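Local coordinates for protein cleavage and polyadenylation specificity factor 100 KD subunit (Methanosarcina mazei, PDB 2XR1) that probably terminates transcription by cutting nascent RNA at the polymerase exit channel with a two-zinc nuclease centre and then degrading the released RNA, at residues P205-L210 and I319-K324; N236-V241 and Y260-P265; I413-A418 and C505-T510; Q496-N501 and M520-A525. One frame throughout, in Å; residues are numbered along the deposited sequence.

Contact 1: P205-L210 and I319-K324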
loop_
_atom_site.group_PDB
_atom_site.type_symbol
_atom_site.label_atom_id
_atom_site.label_comp_id
_atom_site.label_asym_id
_atom_site.label_seq_id
_atom_site.Cartn_x
_atom_site.Cartn_y
_atom_site.Cartn_z
ATOM N N PRO B 205 -10.065 7.496 -3.567
ATOM C CA PRO B 205 -9.285 8.706 -3.780
ATOM C C PRO B 205 -9.575 9.811 -2.774
ATOM O O PRO B 205 -8.721 10.691 -2.565
ATOM C CB PRO B 205 -9.672 9.141 -5.205
ATOM C CG PRO B 205 -10.144 7.904 -5.882
ATOM C CD PRO B 205 -10.673 6.976 -4.803
ATOM N N GLU B 206 -10.762 9.780 -2.162
ATOM C CA GLU B 206 -11.175 10.839 -1.221
ATOM C C GLU B 206 -11.037 10.373 0.225
ATOM O O GLU B 206 -11.090 11.172 1.134
ATOM C CB GLU B 206 -12.648 11.215 -1.416
ATOM C CG GLU B 206 -13.133 11.376 -2.868
ATOM C CD GLU B 206 -12.770 12.716 -3.511
ATOM O OE1 GLU B 206 -12.311 13.647 -2.791
ATOM O OE2 GLU B 206 -12.968 12.845 -4.755
ATOM N N SER B 207 -10.895 9.084 0.465
ATOM C CA SER B 207 -11.147 8.621 1.788
ATOM C C SER B 207 -10.337 7.418 2.187
ATOM O O SER B 207 -9.990 6.572 1.366
ATOM C CB SER B 207 -12.638 8.322 1.917
ATOM O OG SER B 207 -13.327 9.502 1.567
ATOM N N ARG B 208 -10.056 7.375 3.481
ATOM C CA ARG B 208 -9.284 6.322 4.088
ATOM C C ARG B 208 -9.975 5.949 5.367
ATOM O O ARG B 208 -10.255 6.811 6.193
ATOM C CB ARG B 208 -7.864 6.817 4.316
ATOM C CG ARG B 208 -7.066 6.897 3.003
ATOM C CD ARG B 208 -6.119 8.020 2.985
ATOM N NE ARG B 208 -6.816 9.305 3.129
ATOM C CZ ARG B 208 -7.280 10.071 2.126
ATOM N NH1 ARG B 208 -7.136 9.708 0.850
ATOM N NH2 ARG B 208 -7.916 11.219 2.407
ATOM N N ILE B 209 -10.347 4.683 5.459
ATOM C CA ILE B 209 -11.124 4.155 6.546
ATOM C C ILE B 209 -10.303 3.031 7.087
ATOM O O ILE B 209 -9.803 2.227 6.335
ATOM C CB ILE B 209 -12.544 3.610 6.077
ATOM C CG1 ILE B 209 -13.326 4.714 5.348
ATOM C CG2 ILE B 209 -13.390 3.217 7.221
ATOM C CD1 ILE B 209 -13.410 6.051 6.110
ATOM N N LEU B 210 -10.196 2.992 8.403
ATOM C CA LEU B 210 -9.491 1.940 9.097
ATOM C C LEU B 210 -10.507 1.025 9.744
ATOM O O LEU B 210 -11.296 1.489 10.554
ATOM C CB LEU B 210 -8.565 2.563 10.141
ATOM C CG LEU B 210 -7.222 1.936 10.438
ATOM C CD1 LEU B 210 -6.335 1.758 9.226
ATOM C CD2 LEU B 210 -6.600 2.858 11.442
ATOM N N ILE B 319 -20.144 8.334 6.507
ATOM C CA ILE B 319 -18.925 8.520 7.273
ATOM C C ILE B 319 -17.828 9.283 6.518
ATOM O O ILE B 319 -16.778 9.573 7.077
ATOM C CB ILE B 319 -18.361 7.201 7.809
ATOM C CG1 ILE B 319 -18.025 6.234 6.665
ATOM C CG2 ILE B 319 -19.342 6.652 8.821
ATOM C CD1 ILE B 319 -17.386 4.915 7.130
ATOM N N ALA B 320 -18.096 9.596 5.253
ATOM C CA ALA B 320 -17.153 10.260 4.387
ATOM C C ALA B 320 -17.883 10.763 3.150
ATOM O O ALA B 320 -19.026 10.426 2.902
ATOM C CB ALA B 320 -16.019 9.324 4.017
ATOM N N PRO B 321 -17.237 11.627 2.376
ATOM C CA PRO B 321 -17.974 12.199 1.251
ATOM C C PRO B 321 -18.466 11.138 0.251
ATOM O O PRO B 321 -19.344 11.406 -0.537
ATOM C CB PRO B 321 -16.947 13.110 0.582
ATOM C CG PRO B 321 -15.917 13.381 1.621
ATOM C CD PRO B 321 -15.901 12.216 2.542
ATOM N N ASP B 322 -17.883 9.950 0.270
ATOM C CA ASP B 322 -18.238 8.943 -0.712
ATOM C C ASP B 322 -18.397 7.572 -0.110
ATOM O O ASP B 322 -18.351 6.593 -0.828
ATOM C CB ASP B 322 -17.198 8.903 -1.834
ATOM C CG ASP B 322 -15.747 8.580 -1.335
ATOM O OD1 ASP B 322 -15.436 8.583 -0.105
ATOM O OD2 ASP B 322 -14.910 8.304 -2.207
ATOM N N ILE B 323 -18.592 7.493 1.201
ATOM C CA ILE B 323 -18.750 6.208 1.849
ATOM C C ILE B 323 -19.892 6.224 2.843
ATOM O O ILE B 323 -19.937 7.103 3.688
ATOM C CB ILE B 323 -17.467 5.751 2.551
ATOM C CG1 ILE B 323 -16.296 5.782 1.583
ATOM C CG2 ILE B 323 -17.642 4.333 3.094
ATOM C CD1 ILE B 323 -15.037 5.314 2.194
ATOM N N LYS B 324 -20.810 5.271 2.693
ATOM C CA LYS B 324 -21.891 5.067 3.644
ATOM C C LYS B 324 -21.695 3.734 4.308
ATOM O O LYS B 324 -21.453 2.751 3.634
ATOM C CB LYS B 324 -23.235 5.049 2.940
ATOM C CG LYS B 324 -23.727 6.387 2.572
ATOM C CD LYS B 324 -25.116 6.299 2.007
ATOM C CE LYS B 324 -25.571 7.639 1.366
ATOM N NZ LYS B 324 -24.505 8.217 0.477
#
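I319 opens the second segment with its long branch aimed at the facing strand, where its CD1 lies 4.3 Å from CD1 of I209. The chain then folds back on itself: the amide of I319 donates to the carbonyl of I323, so that I319 and I323 come from the two arms of one tight hairpin and present their side chains on the same side. A320 comes next and turns its methyl toward the hydroxyl of S207, with A320 CB 3.6 Å from S207 OG. P321 follows and lays the CD edge of its ring beside that same hydroxyl. D322 carries the polar part of the contact. Its carboxylate stands in the crowded position between the backbone N and the carbonyl carbon (chi1 59°), which brings OD1 to 2.8 Å from S207 OG, within hydrogen-bonding distance. The other oxygen, OD2, packs against the CG methylene of E206 at 3.6 Å and is hydrogen-bonded to the hydroxyl of T204. The E206 carboxylate bends off at chi2 and is gripped by the backbone amides of T178 and S179, with its OE2 5.6 Å from D322 OD2. I323 comes last, its CD1 meeting I209 CG1 tip to tip at 3.6 Å, while the side chain of F341 packs against I209, I319 and I323. Strand 208-211 belongs to one mixed sheet and the hairpin 317-329 to the other, so this is an apolar seam, flanked by the S207-D322 pair, between the two sheets of the metallo-beta-lactamase sandwich.

Contact 2: N236-V241 and Y260-P265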
loop_
_atom_site.group_PDB
_atom_site.type_symbol
_atom_site.label_atom_id
_atom_site.label_comp_id
_atom_site.label_asym_id
_atom_site.label_seq_id
_atom_site.Cartn_x
_atom_site.Cartn_y
_atom_site.Cartn_z
ATOM N N ASN B 236 -3.727 11.824 10.554
ATOM C CA ASN B 236 -4.784 12.780 10.194
ATOM C C ASN B 236 -5.431 12.506 8.814
ATOM O O ASN B 236 -6.549 12.938 8.539
ATOM C CB ASN B 236 -4.267 14.213 10.267
ATOM C CG ASN B 236 -3.285 14.545 9.150
ATOM O OD1 ASN B 236 -3.187 13.832 8.131
ATOM N ND2 ASN B 236 -2.559 15.650 9.326
ATOM N N GLN B 237 -4.740 11.762 7.950
ATOM C CA GLN B 237 -5.325 11.342 6.665
ATOM C C GLN B 237 -6.443 10.293 6.844
ATOM O O GLN B 237 -7.029 9.865 5.847
ATOM C CB GLN B 237 -4.232 10.769 5.728
ATOM C CG GLN B 237 -3.968 9.248 5.861
ATOM C CD GLN B 237 -2.853 8.733 4.935
ATOM O OE1 GLN B 237 -3.143 8.186 3.878
ATOM N NE2 GLN B 237 -1.568 8.900 5.348
ATOM N N ILE B 238 -6.696 9.841 8.079
ATOM C CA ILE B 238 -7.702 8.827 8.293
ATOM C C ILE B 238 -9.070 9.432 8.642
ATOM O O ILE B 238 -9.250 9.999 9.699
ATOM C CB ILE B 238 -7.324 7.816 9.400
ATOM C CG1 ILE B 238 -5.916 7.259 9.196
ATOM C CG2 ILE B 238 -8.303 6.709 9.386
ATOM C CD1 ILE B 238 -5.781 6.331 8.034
ATOM N N ASP B 239 -10.050 9.223 7.769
ATOM C CA ASP B 239 -11.388 9.722 7.977
ATOM C C ASP B 239 -12.121 9.075 9.161
ATOM O O ASP B 239 -12.867 9.762 9.889
ATOM C CB ASP B 239 -12.190 9.572 6.696
ATOM C CG ASP B 239 -11.662 10.481 5.565
ATOM O OD1 ASP B 239 -10.417 10.446 5.258
ATOM O OD2 ASP B 239 -12.491 11.268 4.992
ATOM N N ALA B 240 -11.921 7.771 9.361
ATOM C CA ALA B 240 -12.622 7.062 10.444
ATOM C C ALA B 240 -11.984 5.753 10.833
ATOM O O ALA B 240 -11.227 5.176 10.103
ATOM C CB ALA B 240 -14.047 6.834 10.070
ATOM N N VAL B 241 -12.295 5.305 12.028
ATOM C CA VAL B 241 -11.918 3.994 12.489
ATOM C C VAL B 241 -13.228 3.280 12.768
ATOM O O VAL B 241 -14.106 3.842 13.410
ATOM C CB VAL B 241 -10.994 4.074 13.751
ATOM C CG1 VAL B 241 -10.757 2.723 14.337
ATOM C CG2 VAL B 241 -9.616 4.734 13.369
ATOM N N TYR B 260 -0.763 8.507 18.937
ATOM C CA TYR B 260 0.041 8.909 17.804
ATOM C C TYR B 260 -0.589 10.006 16.953
ATOM O O TYR B 260 -0.146 10.221 15.821
ATOM C CB TYR B 260 0.286 7.683 16.900
ATOM C CG TYR B 260 1.192 6.613 17.469
ATOM C CD1 TYR B 260 2.180 6.909 18.423
ATOM C CD2 TYR B 260 1.086 5.308 17.029
ATOM C CE1 TYR B 260 2.999 5.920 18.930
ATOM C CE2 TYR B 260 1.892 4.316 17.521
ATOM C CZ TYR B 260 2.834 4.612 18.471
ATOM O OH TYR B 260 3.637 3.599 18.939
ATOM N N GLY B 261 -1.633 10.667 17.453
ATOM C CA GLY B 261 -2.162 11.891 16.816
ATOM C C GLY B 261 -3.396 11.786 15.920
ATOM O O GLY B 261 -3.699 12.718 15.189
ATOM N N TYR B 262 -4.090 10.651 15.949
ATOM C CA TYR B 262 -5.395 10.531 15.323
ATOM C C TYR B 262 -6.383 11.359 16.110
ATOM O O TYR B 262 -6.323 11.408 17.351
ATOM C CB TYR B 262 -5.849 9.073 15.314
ATOM C CG TYR B 262 -7.194 8.847 14.654
ATOM C CD1 TYR B 262 -7.406 9.174 13.332
ATOM C CD2 TYR B 262 -8.258 8.313 15.372
ATOM C CE1 TYR B 262 -8.649 8.969 12.741
ATOM C CE2 TYR B 262 -9.496 8.093 14.791
ATOM C CZ TYR B 262 -9.689 8.423 13.483
ATOM O OH TYR B 262 -10.912 8.198 12.920
ATOM N N GLU B 263 -7.292 12.007 15.388
ATOM C CA GLU B 263 -8.291 12.882 16.006
ATOM C C GLU B 263 -9.694 12.836 15.349
ATOM O O GLU B 263 -10.505 13.749 15.516
ATOM C CB GLU B 263 -7.715 14.316 16.084
ATOM C CG GLU B 263 -7.213 14.645 17.501
ATOM C CD GLU B 263 -6.327 15.863 17.595
ATOM O OE1 GLU B 263 -6.134 16.566 16.576
ATOM O OE2 GLU B 263 -5.815 16.136 18.706
ATOM N N GLY B 264 -9.966 11.762 14.610
ATOM C CA GLY B 264 -11.267 11.539 14.023
ATOM C C GLY B 264 -12.125 10.597 14.890
ATOM O O GLY B 264 -11.800 10.315 16.048
ATOM N N PRO B 265 -13.233 10.103 14.318
ATOM C CA PRO B 265 -14.189 9.302 15.017
ATOM C C PRO B 265 -13.861 7.815 15.026
ATOM O O PRO B 265 -13.143 7.322 14.156
ATOM C CB PRO B 265 -15.432 9.517 14.203
ATOM C CG PRO B 265 -14.924 9.713 12.820
ATOM C CD PRO B 265 -13.652 10.397 12.934
#
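Y262 reaches from its own segment to 236-241, and its course is set at the first torsion: CG stands anti to the backbone N (chi1 -179°), which extends the ring toward that segment. Beyond CB, one side of the ring runs past I238. CD1 is at the margin of contact with I238, while Y262 CE1 lies closer, 3.8 Å from I238 CB and 3.3 Å from I238 O, and that carbonyl oxygen sits at the ring edge, in its plane. On the other side of the ring Y262 CE2 meets V241 CG2 at 3.6 Å, the methyl approaching obliquely. One ring face is covered from within its own segment, by the backbone N of G264 above the centre. At the tip, the hydroxyl passes beside A240 CA. Y262 OH donates to P265 O at 2.7 Å, from somewhat above the carbonyl plane. The same oxygen takes a second bond, P265 O lying 3.1 Å from V241 N, with an N-H...O angle of 158° and the donor in the carbonyl plane. Two donors thus grip one buried carbonyl, and the phenol is tied to the point where the next strand begins. The P265 ring completes the packing, its CG 4.1 Å from A240 CB. Just before the tyrosine, G261 has positive phi and ends helix 254-259 in a Schellman motif. L257 and, edge-to-face, F258 of that helix cover the tyrosine, while strand 240-242 runs parallel to both 208-211 and 266-268, and is joined to the latter by a beta-alpha-beta crossover.

Contact 3: I413-A418 and C505-T510; sequences IAVIPA and CVILAT
Two adjacent parallel strands in the middle of the six-stranded parallel sheet of the beta-CASP domain are joined here in full register, A414 beside V506 through P417 beside A509. The first shell is backbone: A414 and I416 each use both their N-H and their carbonyl toward 505-510, in the usual parallel ladder. Its straightest rung is I507 N to A414 O, 2.8 Å with an angle of 173° at the hydrogen; I416 N meets I507 O nearly along the C=O axis. Farther along, A509 N and A418 N approach their carbonyls from above the plane. The strand axes cross at -17°. Next come the side chains. I416 and L508 lie side by side, with L508 CD1 against CB, CG1 and CD1 of I416, whose CD1 also reaches V506 CG1 at 4.0 Å. Helix 423-436 covers this face through L431, V427 and M428; on the opposite face, helix 518-526 packs V519 on V415 and Y522 on I507. In the next shell within the sheet, strand 533-536 bonds to V415 and strand 445-448 to V506, flanking the pair. Where the ladder ends, the T510 hydroxyl donates to A418 O, with T510 OG1 3.1 Å away and above the carbonyl plane.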
loop_
_atom_site.group_PDB
_atom_site.type_symbol
_atom_site.label_atom_id
_atom_site.label_comp_id
_atom_site.label_asym_id
_atom_site.label_seq_id
_atom_site.Cartn_x
_atom_site.Cartn_y
_atom_site.Cartn_z
ATOM N N ILE B 413 -12.668 -29.867 40.922
ATOM C CA ILE B 413 -13.227 -28.600 40.507
ATOM C C ILE B 413 -12.835 -28.279 39.051
ATOM O O ILE B 413 -11.781 -28.691 38.560
ATOM C CB ILE B 413 -12.880 -27.502 41.528
ATOM C CG1 ILE B 413 -11.423 -27.061 41.476
ATOM C CG2 ILE B 413 -13.124 -28.021 42.954
ATOM C CD1 ILE B 413 -10.938 -26.525 42.912
ATOM N N ALA B 414 -13.713 -27.587 38.344
ATOM C CA ALA B 414 -13.560 -27.441 36.899
ATOM C C ALA B 414 -13.166 -26.015 36.567
ATOM O O ALA B 414 -13.947 -25.117 36.735
ATOM C CB ALA B 414 -14.860 -27.830 36.197
ATOM N N VAL B 415 -11.927 -25.813 36.136
ATOM C CA VAL B 415 -11.448 -24.494 35.719
ATOM C C VAL B 415 -11.731 -24.328 34.226
ATOM O O VAL B 415 -11.410 -25.190 33.450
ATOM C CB VAL B 415 -9.938 -24.325 36.004
ATOM C CG1 VAL B 415 -9.407 -23.043 35.396
ATOM C CG2 VAL B 415 -9.668 -24.386 37.535
ATOM N N ILE B 416 -12.382 -23.236 33.855
ATOM C CA ILE B 416 -12.785 -22.977 32.480
ATOM C C ILE B 416 -12.316 -21.587 32.082
ATOM O O ILE B 416 -12.981 -20.617 32.407
ATOM C CB ILE B 416 -14.331 -22.977 32.338
ATOM C CG1 ILE B 416 -14.958 -24.176 33.058
ATOM C CG2 ILE B 416 -14.722 -22.923 30.902
ATOM C CD1 ILE B 416 -16.375 -24.505 32.592
ATOM N N PRO B 417 -11.161 -21.473 31.421
ATOM C CA PRO B 417 -10.728 -20.178 30.950
ATOM C C PRO B 417 -11.688 -19.620 29.954
ATOM O O PRO B 417 -12.305 -20.362 29.235
ATOM C CB PRO B 417 -9.397 -20.458 30.268
ATOM C CG PRO B 417 -9.454 -21.840 29.939
ATOM C CD PRO B 417 -10.201 -22.507 31.042
ATOM N N ALA B 418 -11.812 -18.302 29.950
ATOM C CA ALA B 418 -12.837 -17.604 29.197
ATOM C C ALA B 418 -12.413 -16.172 29.001
ATOM O O ALA B 418 -11.568 -15.664 29.697
ATOM C CB ALA B 418 -14.129 -17.636 29.973
ATOM N N CYS B 505 -16.344 -27.213 42.645
ATOM C CA CYS B 505 -17.009 -26.042 42.103
ATOM C C CYS B 505 -16.656 -25.891 40.625
ATOM O O CYS B 505 -16.001 -26.772 40.055
ATOM C CB CYS B 505 -16.577 -24.803 42.901
ATOM S SG CYS B 505 -14.786 -24.486 42.806
ATOM N N VAL B 506 -17.108 -24.797 40.010
ATOM C CA VAL B 506 -16.724 -24.457 38.639
ATOM C C VAL B 506 -16.123 -23.058 38.639
ATOM O O VAL B 506 -16.646 -22.153 39.289
ATOM C CB VAL B 506 -17.932 -24.454 37.672
ATOM C CG1 VAL B 506 -17.561 -23.803 36.385
ATOM C CG2 VAL B 506 -18.450 -25.825 37.412
ATOM N N ILE B 507 -15.042 -22.866 37.903
ATOM C CA ILE B 507 -14.434 -21.551 37.796
ATOM C C ILE B 507 -14.373 -21.075 36.334
ATOM O O ILE B 507 -13.634 -21.644 35.529
ATOM C CB ILE B 507 -13.031 -21.551 38.422
ATOM C CG1 ILE B 507 -13.132 -22.087 39.852
ATOM C CG2 ILE B 507 -12.426 -20.155 38.425
ATOM C CD1 ILE B 507 -11.873 -21.998 40.621
ATOM N N LEU B 508 -15.171 -20.063 35.996
ATOM C CA LEU B 508 -14.954 -19.303 34.775
ATOM C C LEU B 508 -13.972 -18.211 35.124
ATOM O O LEU B 508 -14.168 -17.492 36.091
ATOM C CB LEU B 508 -16.249 -18.710 34.236
ATOM C CG LEU B 508 -16.992 -19.652 33.278
ATOM C CD1 LEU B 508 -16.694 -21.077 33.608
ATOM C CD2 LEU B 508 -18.500 -19.432 33.275
ATOM N N ALA B 509 -12.885 -18.118 34.384
ATOM C CA ALA B 509 -11.858 -17.146 34.717
ATOM C C ALA B 509 -11.089 -16.763 33.485
ATOM O O ALA B 509 -10.954 -17.551 32.534
ATOM C CB ALA B 509 -10.911 -17.681 35.773
ATOM N N THR B 510 -10.533 -15.569 33.572
ATOM C CA THR B 510 -9.859 -14.895 32.490
ATOM C C THR B 510 -8.340 -15.132 32.603
ATOM O O THR B 510 -7.829 -15.311 33.711
ATOM C CB THR B 510 -10.297 -13.397 32.582
ATOM O OG1 THR B 510 -11.089 -13.080 31.430
ATOM C CG2 THR B 510 -9.152 -12.412 32.756
#

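Contact 4: Q496-N501 and M520-A525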
loop_
_atom_site.group_PDB
_atom_site.type_symbol
_atom_site.label_atom_id
_atom_site.label_comp_id
_atom_site.label_asym_id
_atom_site.label_seq_id
_atom_site.Cartn_x
_atom_site.Cartn_y
_atom_site.Cartn_z
ATOM N N GLN B 496 -8.340 -15.834 46.996
ATOM C CA GLN B 496 -7.587 -16.721 47.875
ATOM C C GLN B 496 -8.485 -17.661 48.672
ATOM O O GLN B 496 -8.090 -18.787 48.950
ATOM C CB GLN B 496 -6.691 -15.925 48.819
ATOM C CG GLN B 496 -5.573 -15.162 48.106
ATOM C CD GLN B 496 -4.500 -16.074 47.503
ATOM O OE1 GLN B 496 -3.816 -16.802 48.222
ATOM N NE2 GLN B 496 -4.327 -16.005 46.191
ATOM N N LYS B 497 -9.693 -17.216 49.011
ATOM C CA LYS B 497 -10.635 -18.043 49.775
ATOM C C LYS B 497 -11.134 -19.241 48.986
ATOM O O LYS B 497 -11.415 -20.291 49.584
ATOM C CB LYS B 497 -11.842 -17.224 50.267
ATOM C CG LYS B 497 -12.916 -18.058 51.008
ATOM C CD LYS B 497 -13.986 -17.197 51.674
ATOM C CE LYS B 497 -15.100 -18.056 52.296
ATOM N NZ LYS B 497 -14.604 -19.144 53.194
ATOM N N ILE B 498 -11.265 -19.081 47.667
ATOM C CA ILE B 498 -11.598 -20.206 46.794
ATOM C C ILE B 498 -10.422 -21.155 46.773
ATOM O O ILE B 498 -10.602 -22.369 46.853
ATOM C CB ILE B 498 -11.912 -19.774 45.325
ATOM C CG1 ILE B 498 -13.201 -18.982 45.267
ATOM C CG2 ILE B 498 -12.050 -20.993 44.383
ATOM C CD1 ILE B 498 -13.260 -18.068 44.085
ATOM N N ILE B 499 -9.225 -20.578 46.672
ATOM C CA ILE B 499 -7.972 -21.332 46.617
ATOM C C ILE B 499 -7.632 -22.069 47.941
ATOM O O ILE B 499 -7.384 -23.271 47.947
ATOM C CB ILE B 499 -6.790 -20.397 46.203
ATOM C CG1 ILE B 499 -6.931 -19.971 44.738
ATOM C CG2 ILE B 499 -5.444 -21.083 46.420
ATOM C CD1 ILE B 499 -5.847 -19.003 44.249
ATOM N N GLN B 500 -7.623 -21.344 49.051
ATOM C CA GLN B 500 -7.237 -21.925 50.353
ATOM C C GLN B 500 -8.213 -22.996 50.864
ATOM O O GLN B 500 -7.804 -23.937 51.541
ATOM C CB GLN B 500 -7.045 -20.830 51.404
ATOM C CG GLN B 500 -5.577 -20.530 51.751
ATOM C CD GLN B 500 -4.855 -19.710 50.685
ATOM O OE1 GLN B 500 -4.834 -20.070 49.499
ATOM N NE2 GLN B 500 -4.232 -18.606 51.119
ATOM N N ASN B 501 -9.493 -22.859 50.535
ATOM C CA ASN B 501 -10.485 -23.880 50.846
ATOM C C ASN B 501 -10.942 -24.600 49.571
ATOM O O ASN B 501 -12.114 -24.530 49.218
ATOM C CB ASN B 501 -11.712 -23.244 51.530
ATOM C CG ASN B 501 -11.372 -22.518 52.823
ATOM O OD1 ASN B 501 -10.584 -22.997 53.662
ATOM N ND2 ASN B 501 -12.007 -21.363 53.017
ATOM N N MET B 520 -4.603 -18.127 35.715
ATOM C CA MET B 520 -3.278 -18.620 36.005
ATOM C C MET B 520 -3.045 -18.838 37.509
ATOM O O MET B 520 -2.351 -19.777 37.897
ATOM C CB MET B 520 -2.234 -17.699 35.378
ATOM C CG MET B 520 -2.216 -17.761 33.840
ATOM S SD MET B 520 -2.032 -19.456 33.195
ATOM C CE MET B 520 -3.738 -19.966 33.078
ATOM N N GLU B 521 -3.647 -18.005 38.346
ATOM C CA GLU B 521 -3.608 -18.242 39.785
ATOM C C GLU B 521 -4.378 -19.521 40.114
ATOM O O GLU B 521 -3.879 -20.377 40.824
ATOM C CB GLU B 521 -4.156 -17.042 40.586
ATOM C CG GLU B 521 -3.079 -16.174 41.255
ATOM C CD GLU B 521 -3.511 -14.710 41.434
ATOM O OE1 GLU B 521 -3.885 -14.089 40.414
ATOM O OE2 GLU B 521 -3.472 -14.167 42.572
ATOM N N TYR B 522 -5.589 -19.651 39.583
ATOM C CA TYR B 522 -6.387 -20.859 39.790
ATOM C C TYR B 522 -5.672 -22.103 39.303
ATOM O O TYR B 522 -5.759 -23.168 39.926
ATOM C CB TYR B 522 -7.727 -20.753 39.075
ATOM C CG TYR B 522 -8.596 -19.708 39.684
ATOM C CD1 TYR B 522 -9.099 -19.864 40.974
ATOM C CD2 TYR B 522 -8.897 -18.536 38.996
ATOM C CE1 TYR B 522 -9.889 -18.893 41.552
ATOM C CE2 TYR B 522 -9.685 -17.548 39.590
ATOM C CZ TYR B 522 -10.160 -17.741 40.866
ATOM O OH TYR B 522 -10.937 -16.780 41.436
ATOM N N PHE B 523 -4.962 -21.956 38.195
ATOM C CA PHE B 523 -4.259 -23.062 37.556
ATOM C C PHE B 523 -2.994 -23.395 38.342
ATOM O O PHE B 523 -2.697 -24.564 38.596
ATOM C CB PHE B 523 -3.952 -22.677 36.095
ATOM C CG PHE B 523 -2.981 -23.569 35.402
ATOM C CD1 PHE B 523 -3.412 -24.669 34.713
ATOM C CD2 PHE B 523 -1.623 -23.285 35.420
ATOM C CE1 PHE B 523 -2.501 -25.490 34.060
ATOM C CE2 PHE B 523 -0.710 -24.106 34.773
ATOM C CZ PHE B 523 -1.147 -25.202 34.098
ATOM N N LYS B 524 -2.259 -22.365 38.748
ATOM C CA LYS B 524 -1.033 -22.575 39.496
ATOM C C LYS B 524 -1.306 -23.441 40.714
ATOM O O LYS B 524 -0.413 -24.155 41.170
ATOM C CB LYS B 524 -0.401 -21.248 39.896
ATOM N N ALA B 525 -2.540 -23.413 41.216
ATOM C CA ALA B 525 -2.885 -24.113 42.457
ATOM C C ALA B 525 -3.724 -25.376 42.270
ATOM O O ALA B 525 -3.691 -26.240 43.122
ATOM C CB ALA B 525 -3.585 -23.159 43.418
#
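Two helical segments run nearly side by side in the same direction, their axes 14° apart and 10.6 Å from each other at closest approach. The backbones come nearest at I499 and Y522, whose CA atoms are 7.0 Å apart. Residues 496-500 form the last turn of helix 492-500, which the chain leaves at N501, whereas 520-525 lies within helix 518-526. I499 and Y522 carry the largest shares of the packing. With I499 CG1 anti to the carbonyl carbon and chi2 extended, its CD1 points over the backbone of the neighbour to E521 O at 4.2 Å, its CG2 touches A525 CB at 4.1 Å, and its CG1 comes obliquely to CD1 of the Y522 ring. Both helices pack on the same side of the parallel beta-CASP sheet, with strand 506-509 lying between them in the chain, so they are consecutive helices in one layer of a parallel alpha/beta domain whose strand order is 3-2-4-1-5-6. I498 and Y522 both reach down to that sheet, touching I507 and V489. They cross obliquely as they do so: I498 CG2 lies 4.1 Å from Y522 CE1, and I498 CD1 lies 3.8 Å from Y522 OH. The buried hydroxyl is not left to this apolar neighbour, since it is hydrogen-bonded to D448. On the far side from the sheet, Q496 bends at chi2 and crosses the extended E521 chain at about a right angle. Its NE2 stays 4.1 Å from E521 OE2, too far to bond, while Q496 OE1 accepts a weak bond from NE2 of Q500, one turn along.

The four contacts fall into two pairs, one in each half of the nuclease. Contacts 1 and 2, centres 12 Å apart, share the metallo-beta-lactamase sheet in which strands 208-211 and 240-242 are neighbours; R208 joins them, its NE 2.8 Å from Q237 O, probably a hydrogen bond. Contacts 3 and 4, centres 11 Å apart, interlock in the beta-CASP domain, where A509 CB of the strand packs 3.9 Å from Y522 CD2 of the helix. Contacts 1 and 3 are about 44 Å apart, centre to centre. The zinc site is approached from both halves: the side chain of V241 is about 9 Å from that of H250, and A418's about 10 Å from that of H247.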